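Mandelate racemase/muconate lactonizing enzyme family protein (PDB 3S5S) is of unknown specific function but belongs to the enolase superfamily, with an N-terminal capping domain and a C-terminal beta/alpha-barrel domain. Local coordinates at residues 241-246 with 264-269; 190-195 with 220-225; 38-43 with 109-114; 44-49 with 115-120. All blocks are in the same frame, centred on the assembly; numbering follows the deposited sequence.

Interaction 1 (241-246 with 264-269); sequences GVDVAA and AATVVN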
# COMPACT_ATOMS: atom_id res chain seq x y z
N GLY A 241 13.35 -27.57 4.53
CA GLY A 241 14.67 -27.09 4.98
C GLY A 241 15.17 -25.89 4.19
O GLY A 241 16.24 -25.37 4.51
N VAL A 242 14.37 -25.45 3.21
CA VAL A 242 14.61 -24.27 2.38
C VAL A 242 13.33 -23.40 2.30
O VAL A 242 12.24 -23.84 2.69
CB VAL A 242 15.07 -24.66 0.95
CG1 VAL A 242 16.21 -25.67 1.02
CG2 VAL A 242 13.95 -25.24 0.15
N ASP A 243 13.47 -22.17 1.82
CA ASP A 243 12.35 -21.24 1.63
C ASP A 243 11.34 -21.80 0.61
O ASP A 243 11.72 -22.42 -0.41
CB ASP A 243 12.86 -19.87 1.15
CG ASP A 243 13.44 -19.01 2.28
OD1 ASP A 243 12.72 -18.78 3.28
OD2 ASP A 243 14.60 -18.54 2.13
N VAL A 244 10.05 -21.61 0.89
CA VAL A 244 9.01 -22.01 -0.04
C VAL A 244 8.23 -20.78 -0.50
O VAL A 244 7.87 -19.95 0.32
CB VAL A 244 8.13 -23.05 0.63
CG1 VAL A 244 6.76 -23.21 -0.09
CG2 VAL A 244 8.88 -24.37 0.74
N ALA A 245 7.97 -20.64 -1.81
CA ALA A 245 7.22 -19.46 -2.31
C ALA A 245 5.81 -19.84 -2.63
O ALA A 245 5.59 -20.91 -3.20
CB ALA A 245 7.87 -18.88 -3.53
N ALA A 246 4.84 -18.98 -2.27
CA ALA A 246 3.46 -19.10 -2.76
C ALA A 246 3.30 -18.24 -4.00
O ALA A 246 3.72 -17.09 -4.00
CB ALA A 246 2.46 -18.69 -1.71
N ALA A 264 2.31 -21.70 5.12
CA ALA A 264 2.21 -22.43 3.85
C ALA A 264 3.34 -22.11 2.85
O ALA A 264 3.48 -22.79 1.82
CB ALA A 264 0.83 -22.18 3.17
N ALA A 265 4.12 -21.06 3.17
CA ALA A 265 5.25 -20.58 2.37
C ALA A 265 6.02 -19.65 3.28
O ALA A 265 5.54 -19.34 4.37
CB ALA A 265 4.75 -19.84 1.15
N THR A 266 7.23 -19.24 2.89
CA THR A 266 7.99 -18.27 3.68
C THR A 266 8.27 -17.09 2.76
O THR A 266 8.87 -16.07 3.17
CB THR A 266 9.32 -18.84 4.21
OG1 THR A 266 10.12 -19.27 3.12
CG2 THR A 266 9.11 -20.05 5.20
N VAL A 267 7.82 -17.25 1.51
CA VAL A 267 8.05 -16.28 0.43
C VAL A 267 6.78 -16.10 -0.39
O VAL A 267 6.00 -17.03 -0.53
CB VAL A 267 9.24 -16.70 -0.47
CG1 VAL A 267 9.39 -15.80 -1.64
CG2 VAL A 267 10.55 -16.71 0.34
N VAL A 268 6.55 -14.89 -0.89
CA VAL A 268 5.45 -14.65 -1.84
C VAL A 268 5.96 -14.13 -3.19
O VAL A 268 6.74 -13.19 -3.27
CB VAL A 268 4.36 -13.67 -1.24
CG1 VAL A 268 3.59 -13.06 -2.30
CG2 VAL A 268 3.41 -14.41 -0.35
N ASN A 269 5.49 -14.78 -4.26
CA ASN A 269 5.69 -14.32 -5.63
C ASN A 269 4.57 -13.36 -6.03
O ASN A 269 3.43 -13.76 -6.23
CB ASN A 269 5.76 -15.52 -6.56
CG ASN A 269 6.16 -15.12 -7.98
OD1 ASN A 269 6.07 -13.94 -8.33
ND2 ASN A 269 6.63 -16.10 -8.79
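A246, V244 and V267 bury the most surface here, and much of their contact is made by the backbone. V244 O accepts from two consecutive amides, T266 N at 2.7 Å and V267 N at 3.0 Å. The first donor lies in the carbonyl plane; the second is tilted from it. A246 then takes over the pairing. A246 N gives to V267 O at 2.9 Å, and A246 O receives N269 N at 2.9 Å, with an N-H...O angle of 170°. Side chains fill in on both faces. A246 CB meets A265 CB at 3.8 Å, and V244 CG1 lies near the same A265 CB. V259 of helix 253-261 covers A246 and A265. On the other face, V267 CG1, anti to its backbone N (chi1 174°), reaches A245 CB, while V267 CG2 points back to D243 CB. Before the strands pair, T266 OG1 donates to the anti lone pair of D243 OD1 at 2.7 Å. The same hydroxyl oxygen accepts from V244 N, so it is gripped twice. Strands 244-246 and 267-270, with helix 253-261 between them, form a beta-alpha-beta unit of parallel neighbours, as in the beta/alpha barrel of this superfamily.

Interaction 2 (190-195 with 220-225); sequences SLILDG and LLEQPV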
# COMPACT_ATOMS: atom_id res chain seq x y z
N SER A 190 22.75 -20.43 -7.54
CA SER A 190 21.62 -20.65 -6.67
C SER A 190 20.48 -21.25 -7.51
O SER A 190 20.30 -20.88 -8.68
CB SER A 190 21.17 -19.28 -6.19
OG SER A 190 21.04 -19.24 -4.79
N LEU A 191 19.67 -22.14 -6.93
CA LEU A 191 18.52 -22.70 -7.67
C LEU A 191 17.14 -22.38 -7.10
O LEU A 191 16.91 -22.43 -5.90
CB LEU A 191 18.68 -24.20 -7.82
CG LEU A 191 19.91 -24.71 -8.60
CD1 LEU A 191 19.79 -26.18 -8.73
CD2 LEU A 191 20.15 -24.05 -10.01
N ILE A 192 16.21 -22.02 -7.98
CA ILE A 192 14.79 -22.04 -7.67
C ILE A 192 14.11 -23.22 -8.44
O ILE A 192 14.08 -23.24 -9.69
CB ILE A 192 14.10 -20.71 -8.04
CG1 ILE A 192 14.47 -19.61 -7.07
CG2 ILE A 192 12.59 -20.85 -8.03
CD1 ILE A 192 14.54 -18.26 -7.73
N LEU A 193 13.57 -24.18 -7.71
CA LEU A 193 12.75 -25.21 -8.33
C LEU A 193 11.29 -24.73 -8.31
O LEU A 193 10.67 -24.60 -7.24
CB LEU A 193 12.94 -26.55 -7.61
CG LEU A 193 14.37 -26.97 -7.23
CD1 LEU A 193 14.40 -28.34 -6.62
CD2 LEU A 193 15.33 -26.99 -8.40
N ASP A 194 10.78 -24.42 -9.50
CA ASP A 194 9.40 -23.99 -9.70
C ASP A 194 8.56 -25.19 -10.18
O ASP A 194 8.86 -25.77 -11.21
CB ASP A 194 9.33 -22.87 -10.73
CG ASP A 194 7.97 -22.13 -10.75
OD1 ASP A 194 6.97 -22.67 -10.24
OD2 ASP A 194 7.91 -20.99 -11.28
N GLY A 195 7.52 -25.52 -9.42
CA GLY A 195 6.67 -26.68 -9.72
C GLY A 195 5.42 -26.29 -10.47
O GLY A 195 4.77 -27.12 -11.10
N LEU A 220 15.19 -21.72 -3.11
CA LEU A 220 13.75 -21.59 -2.99
C LEU A 220 13.04 -22.76 -3.66
O LEU A 220 13.45 -23.18 -4.75
CB LEU A 220 13.32 -20.27 -3.65
CG LEU A 220 11.86 -19.83 -3.55
CD1 LEU A 220 11.49 -19.48 -2.12
CD2 LEU A 220 11.61 -18.63 -4.49
N LEU A 221 12.00 -23.28 -3.01
CA LEU A 221 11.08 -24.18 -3.67
C LEU A 221 9.75 -23.47 -3.94
O LEU A 221 8.97 -23.27 -3.02
CB LEU A 221 10.82 -25.39 -2.82
CG LEU A 221 9.77 -26.40 -3.28
CD1 LEU A 221 10.13 -27.15 -4.56
CD2 LEU A 221 9.63 -27.39 -2.16
N GLU A 222 9.48 -23.15 -5.19
CA GLU A 222 8.32 -22.40 -5.56
C GLU A 222 7.04 -23.20 -5.89
O GLU A 222 7.04 -24.06 -6.80
CB GLU A 222 8.66 -21.53 -6.76
CG GLU A 222 7.50 -20.68 -7.12
CD GLU A 222 7.84 -19.65 -8.09
OE1 GLU A 222 6.95 -18.87 -8.39
OE2 GLU A 222 8.99 -19.63 -8.56
N GLN A 223 5.96 -22.90 -5.16
CA GLN A 223 4.64 -23.51 -5.37
C GLN A 223 4.68 -24.96 -5.89
O GLN A 223 4.17 -25.25 -6.98
CB GLN A 223 3.84 -22.66 -6.35
CG GLN A 223 2.42 -23.12 -6.48
CD GLN A 223 1.58 -22.66 -5.33
OE1 GLN A 223 1.75 -21.53 -4.85
NE2 GLN A 223 0.67 -23.51 -4.87
N PRO A 224 5.26 -25.88 -5.11
CA PRO A 224 5.39 -27.22 -5.68
C PRO A 224 4.06 -27.94 -5.87
O PRO A 224 3.94 -28.75 -6.78
CB PRO A 224 6.24 -27.96 -4.65
CG PRO A 224 5.97 -27.31 -3.39
CD PRO A 224 5.61 -25.85 -3.68
N VAL A 225 3.11 -27.69 -4.98
CA VAL A 225 1.81 -28.34 -5.04
C VAL A 225 0.72 -27.38 -5.52
O VAL A 225 0.94 -26.19 -5.62
CB VAL A 225 1.43 -28.99 -3.71
CG1 VAL A 225 2.40 -30.12 -3.37
CG2 VAL A 225 1.36 -27.96 -2.61
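D194 and E222 leave neighbouring strands on the same face, and their carboxylates stack with planes 14° apart. D194 OD2 and E222 OE2 are 3.2 Å apart. Both are acceptors, so the pair is a contact of like charges and not a bond. K164 forms a salt bridge with each of these oxygens and probably offsets the repulsion between them. E222 CG stands anti to its backbone N (chi1 -177°) and the chain stays extended, which lays the E222 carboxylate over that of D194. E222 OE1 has its own partner, N269 ND2. Next on this face, I192 and L220 lie side by side and point the same way, with I192 CG1 at 3.7 Å from L220 CB. Strands 190-194 and 217-222, with helix 201-213 between them, make a parallel beta-alpha-beta unit of the beta/alpha barrel. The C-terminal ends of such strands carry the metal-binding acids in this superfamily; the positions of D194 and E222 are consistent with that. On the other face, L221 CD1 approaches L193 CB at 4.2 Å, and V208 of helix 201-213 packs on L221. The backbones are joined by E222 N to L193 O at 2.8 Å, flanked by bonds from L193 N to L220 O and from G195 N to E222 O.

Interaction 3 (38-43 with 109-114); sequences VTVELA and TAILDA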
# COMPACT_ATOMS: atom_id res chain seq x y z
N VAL A 38 -3.05 -2.18 -24.40
CA VAL A 38 -4.08 -1.23 -23.98
C VAL A 38 -3.45 0.14 -23.95
O VAL A 38 -2.39 0.35 -23.35
CB VAL A 38 -4.64 -1.57 -22.59
CG1 VAL A 38 -5.56 -0.50 -22.12
CG2 VAL A 38 -5.39 -2.88 -22.64
N THR A 39 -4.11 1.08 -24.62
CA THR A 39 -3.69 2.48 -24.66
C THR A 39 -4.82 3.27 -24.02
O THR A 39 -5.98 3.16 -24.40
CB THR A 39 -3.49 3.01 -26.11
OG1 THR A 39 -2.67 2.12 -26.87
CG2 THR A 39 -2.82 4.38 -26.12
N VAL A 40 -4.46 4.09 -23.06
CA VAL A 40 -5.38 5.03 -22.45
C VAL A 40 -4.93 6.41 -22.95
O VAL A 40 -3.74 6.72 -22.91
CB VAL A 40 -5.26 4.89 -20.91
CG1 VAL A 40 -5.63 6.18 -20.20
CG2 VAL A 40 -6.08 3.71 -20.42
N GLU A 41 -5.86 7.21 -23.47
CA GLU A 41 -5.57 8.57 -23.87
C GLU A 41 -6.33 9.55 -22.98
O GLU A 41 -7.56 9.47 -22.88
CB GLU A 41 -5.96 8.81 -25.34
CG GLU A 41 -5.76 10.26 -25.80
CD GLU A 41 -6.20 10.54 -27.25
OE1 GLU A 41 -6.46 9.58 -28.01
OE2 GLU A 41 -6.29 11.72 -27.66
N LEU A 42 -5.61 10.49 -22.35
CA LEU A 42 -6.24 11.53 -21.52
C LEU A 42 -6.73 12.70 -22.38
O LEU A 42 -6.38 12.81 -23.56
CB LEU A 42 -5.27 12.04 -20.45
CG LEU A 42 -4.65 10.91 -19.57
CD1 LEU A 42 -3.70 11.45 -18.55
CD2 LEU A 42 -5.70 10.00 -18.90
N ALA A 43 -7.51 13.57 -21.75
CA ALA A 43 -8.10 14.68 -22.40
C ALA A 43 -7.06 15.65 -22.92
O ALA A 43 -7.29 16.28 -23.97
CB ALA A 43 -9.11 15.40 -21.47
N THR A 109 -2.13 -0.27 -15.30
CA THR A 109 -0.79 0.10 -15.76
C THR A 109 -0.79 1.29 -16.74
O THR A 109 -0.01 2.19 -16.58
CB THR A 109 -0.02 -1.09 -16.33
OG1 THR A 109 0.10 -2.05 -15.27
CG2 THR A 109 1.36 -0.64 -16.83
N ALA A 110 -1.68 1.29 -17.72
CA ALA A 110 -1.83 2.38 -18.71
C ALA A 110 -2.25 3.70 -18.04
O ALA A 110 -1.74 4.78 -18.38
CB ALA A 110 -2.82 1.97 -19.77
N ILE A 111 -3.18 3.64 -17.11
CA ILE A 111 -3.56 4.83 -16.34
C ILE A 111 -2.36 5.41 -15.54
O ILE A 111 -2.01 6.60 -15.71
CB ILE A 111 -4.74 4.53 -15.39
CG1 ILE A 111 -5.98 4.20 -16.21
CG2 ILE A 111 -5.00 5.71 -14.38
CD1 ILE A 111 -7.19 3.77 -15.31
N LEU A 112 -1.72 4.59 -14.70
CA LEU A 112 -0.56 5.08 -13.93
C LEU A 112 0.54 5.59 -14.84
O LEU A 112 1.19 6.59 -14.54
CB LEU A 112 -0.02 4.02 -12.97
CG LEU A 112 -0.83 3.79 -11.69
CD1 LEU A 112 -0.09 2.84 -10.77
CD2 LEU A 112 -1.00 5.10 -10.94
N ASP A 113 0.74 4.90 -15.95
CA ASP A 113 1.75 5.33 -16.92
C ASP A 113 1.41 6.76 -17.40
O ASP A 113 2.28 7.65 -17.38
CB ASP A 113 1.84 4.35 -18.09
CG ASP A 113 2.89 4.75 -19.11
OD1 ASP A 113 4.04 5.16 -18.71
OD2 ASP A 113 2.55 4.65 -20.33
N ALA A 114 0.14 6.99 -17.75
CA ALA A 114 -0.26 8.32 -18.25
C ALA A 114 -0.19 9.34 -17.13
O ALA A 114 0.33 10.44 -17.29
CB ALA A 114 -1.73 8.32 -18.93
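V38, V40 and L42 meet A110, I111 and A114. The side chains that meet are all aliphatic, so no flat side-chain group presents a face or an edge. The nearest thing to one is the V38 carbonyl, whose O lies 4.0 Å from A110 CB. This is a helix packed on an antiparallel sheet, within the N-terminal domain of the family. The axes of strand 38-42 and helix 109-114 come within 7.7 Å and are inclined by 41°. Alternate strand residues face the helix, while T39 and E41 point away from it. The A110 methyl is the shared point of contact for V38 and V40. V40 CG2 lies 3.8 Å from A110 CB, and V38 CG1 is farther from it. V40 CG2 also reaches I111 CG1 at 4.2 Å. V40 CG2 sits anti to the carbonyl carbon, beside the backbone N, and this turns it towards both helix residues. The small alanines probably allow the close approach. Strand 7-25 lies next to strand 28-42 in the sheet: V10 touches V38 and V40, and I7 touches L42 and I111. W85 and V88 of helix 85-96 also pack on I111. One helical turn beyond A110, L42 CD1 rests on A114 CB at 3.7 Å.

Interaction 4 (44-49 with 115-120); sequences DGTLGF and LTKRAG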
# COMPACT_ATOMS: atom_id res chain seq x y z
N ASP A 44 -5.92 15.74 -22.21
CA ASP A 44 -4.85 16.65 -22.62
C ASP A 44 -3.98 16.02 -23.69
O ASP A 44 -3.06 16.68 -24.18
CB ASP A 44 -3.99 17.06 -21.42
CG ASP A 44 -3.18 15.89 -20.83
OD1 ASP A 44 -3.24 14.78 -21.35
OD2 ASP A 44 -2.47 16.08 -19.82
N GLY A 45 -4.23 14.76 -24.06
CA GLY A 45 -3.50 14.10 -25.17
C GLY A 45 -2.45 13.08 -24.70
O GLY A 45 -1.87 12.37 -25.55
N THR A 46 -2.21 13.00 -23.39
CA THR A 46 -1.25 12.05 -22.83
C THR A 46 -1.66 10.62 -23.17
O THR A 46 -2.80 10.21 -22.96
CB THR A 46 -1.19 12.13 -21.28
OG1 THR A 46 -1.08 13.48 -20.86
CG2 THR A 46 0.03 11.39 -20.74
N LEU A 47 -0.73 9.83 -23.68
CA LEU A 47 -1.02 8.39 -23.90
C LEU A 47 -0.40 7.59 -22.79
O LEU A 47 0.73 7.86 -22.39
CB LEU A 47 -0.55 7.92 -25.26
CG LEU A 47 -1.05 8.83 -26.38
CD1 LEU A 47 -0.27 8.60 -27.66
CD2 LEU A 47 -2.52 8.59 -26.62
N GLY A 48 -1.13 6.62 -22.27
CA GLY A 48 -0.56 5.71 -21.27
C GLY A 48 -0.73 4.31 -21.87
O GLY A 48 -1.73 4.04 -22.58
N PHE A 49 0.24 3.44 -21.58
CA PHE A 49 0.33 2.12 -22.19
C PHE A 49 0.34 1.00 -21.17
O PHE A 49 1.03 1.08 -20.18
CB PHE A 49 1.59 2.06 -23.03
CG PHE A 49 1.59 3.05 -24.14
CD1 PHE A 49 0.79 2.85 -25.28
CD2 PHE A 49 2.40 4.18 -24.07
CE1 PHE A 49 0.76 3.78 -26.34
CE2 PHE A 49 2.38 5.13 -25.10
CZ PHE A 49 1.56 4.93 -26.25
N LEU A 115 -0.75 8.98 -15.98
CA LEU A 115 -0.69 9.90 -14.83
C LEU A 115 0.76 10.39 -14.54
O LEU A 115 0.99 11.57 -14.36
CB LEU A 115 -1.31 9.26 -13.60
CG LEU A 115 -1.49 10.26 -12.44
CD1 LEU A 115 -2.63 11.30 -12.71
CD2 LEU A 115 -1.70 9.51 -11.08
N THR A 116 1.72 9.48 -14.51
CA THR A 116 3.09 9.84 -14.10
C THR A 116 3.86 10.49 -15.22
O THR A 116 4.57 11.46 -14.98
CB THR A 116 3.89 8.63 -13.52
OG1 THR A 116 3.87 7.52 -14.44
CG2 THR A 116 3.26 8.20 -12.22
N LYS A 117 3.70 10.00 -16.44
CA LYS A 117 4.46 10.58 -17.50
C LYS A 117 4.12 12.06 -17.71
O LYS A 117 5.03 12.84 -17.95
CB LYS A 117 4.37 9.72 -18.76
CG LYS A 117 3.72 10.34 -19.97
CD LYS A 117 3.16 9.29 -20.98
CE LYS A 117 4.04 8.07 -21.16
NZ LYS A 117 3.31 6.97 -21.82
N ARG A 118 2.85 12.45 -17.62
CA ARG A 118 2.48 13.84 -17.90
C ARG A 118 2.97 14.72 -16.75
O ARG A 118 3.01 15.95 -16.86
CB ARG A 118 0.96 14.03 -18.07
CG ARG A 118 0.15 13.86 -16.74
CD ARG A 118 -1.37 13.94 -16.91
NE ARG A 118 -1.76 15.26 -17.39
CZ ARG A 118 -1.99 16.30 -16.60
NH1 ARG A 118 -1.89 16.16 -15.28
NH2 ARG A 118 -2.34 17.47 -17.13
N ALA A 119 3.33 14.06 -15.65
CA ALA A 119 3.77 14.72 -14.44
C ALA A 119 5.31 14.78 -14.40
O ALA A 119 5.91 15.45 -13.52
CB ALA A 119 3.23 13.98 -13.20
N GLY A 120 5.95 14.08 -15.35
CA GLY A 120 7.43 14.03 -15.40
C GLY A 120 8.03 13.24 -14.22
O GLY A 120 9.12 13.53 -13.75
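R118 and D44 both hold CG between the backbone N and the carbonyl carbon, at chi1 71° and 67°, and this swings their charged ends together. R118 also bends at chi3, which brings the edge of its guanidinium to the carboxylate. R118 NE gives a bond of 2.7 Å to D44 OD2, nearly in the guanidinium plane and on the syn side of the oxygen, though 24° out of the carboxylate plane. NH2 adds a weak bond to the same atom, and the pair is a salt bridge. R118 also touches a crystal neighbour, so the lattice may influence its pose. D44 OD1 is occupied from within its own loop. T46 N at 2.9 Å and T46 OG1 at 2.6 Å both donate to D44 OD1, from the same face of the carboxylate plane. This fixes the acid's rotation. T46 then packs on the helix end: its OG1 lies 3.5 Å from R118 CB, and its CG2 lies 3.8 Å from K117 CD. The K117 chain runs alongside T46, headed the other way, and bends at chi3. K117 NZ donates to L47 O at 2.8 Å and lies obliquely to the F49 ring. D113 holds the same NZ by a salt bridge. The D44 loop contains an Asx turn and leads into strand 47-52. It is tied to the C-terminal end of helix 101-117, which closes in a Schellman motif at G120, in the N-terminal domain of the family.

Interactions 1 and 2 belong to neighbouring parallel strands of the barrel, with centres 9 Å apart. Strands 244-246 and 217-222 are adjacent there, and D243 O lies 2.8 Å from L221 N. A side-chain link crosses at 2.8 Å, N269 ND2 to E222 OE1, beside acids whose position is consistent with the metal site of relatives. Interactions 3 and 4 lie in the N-terminal domain, 7 Å apart between centres. They share helix 101-117 and adjoining sheet strands, and V40 O is 2.7 Å from G48 N. D113 OD2 also sits 2.9 Å from F49 N. The two pairs are separate: the centres of interactions 2 and 4 are 39 Å apart, on opposite sides of the chain's centre.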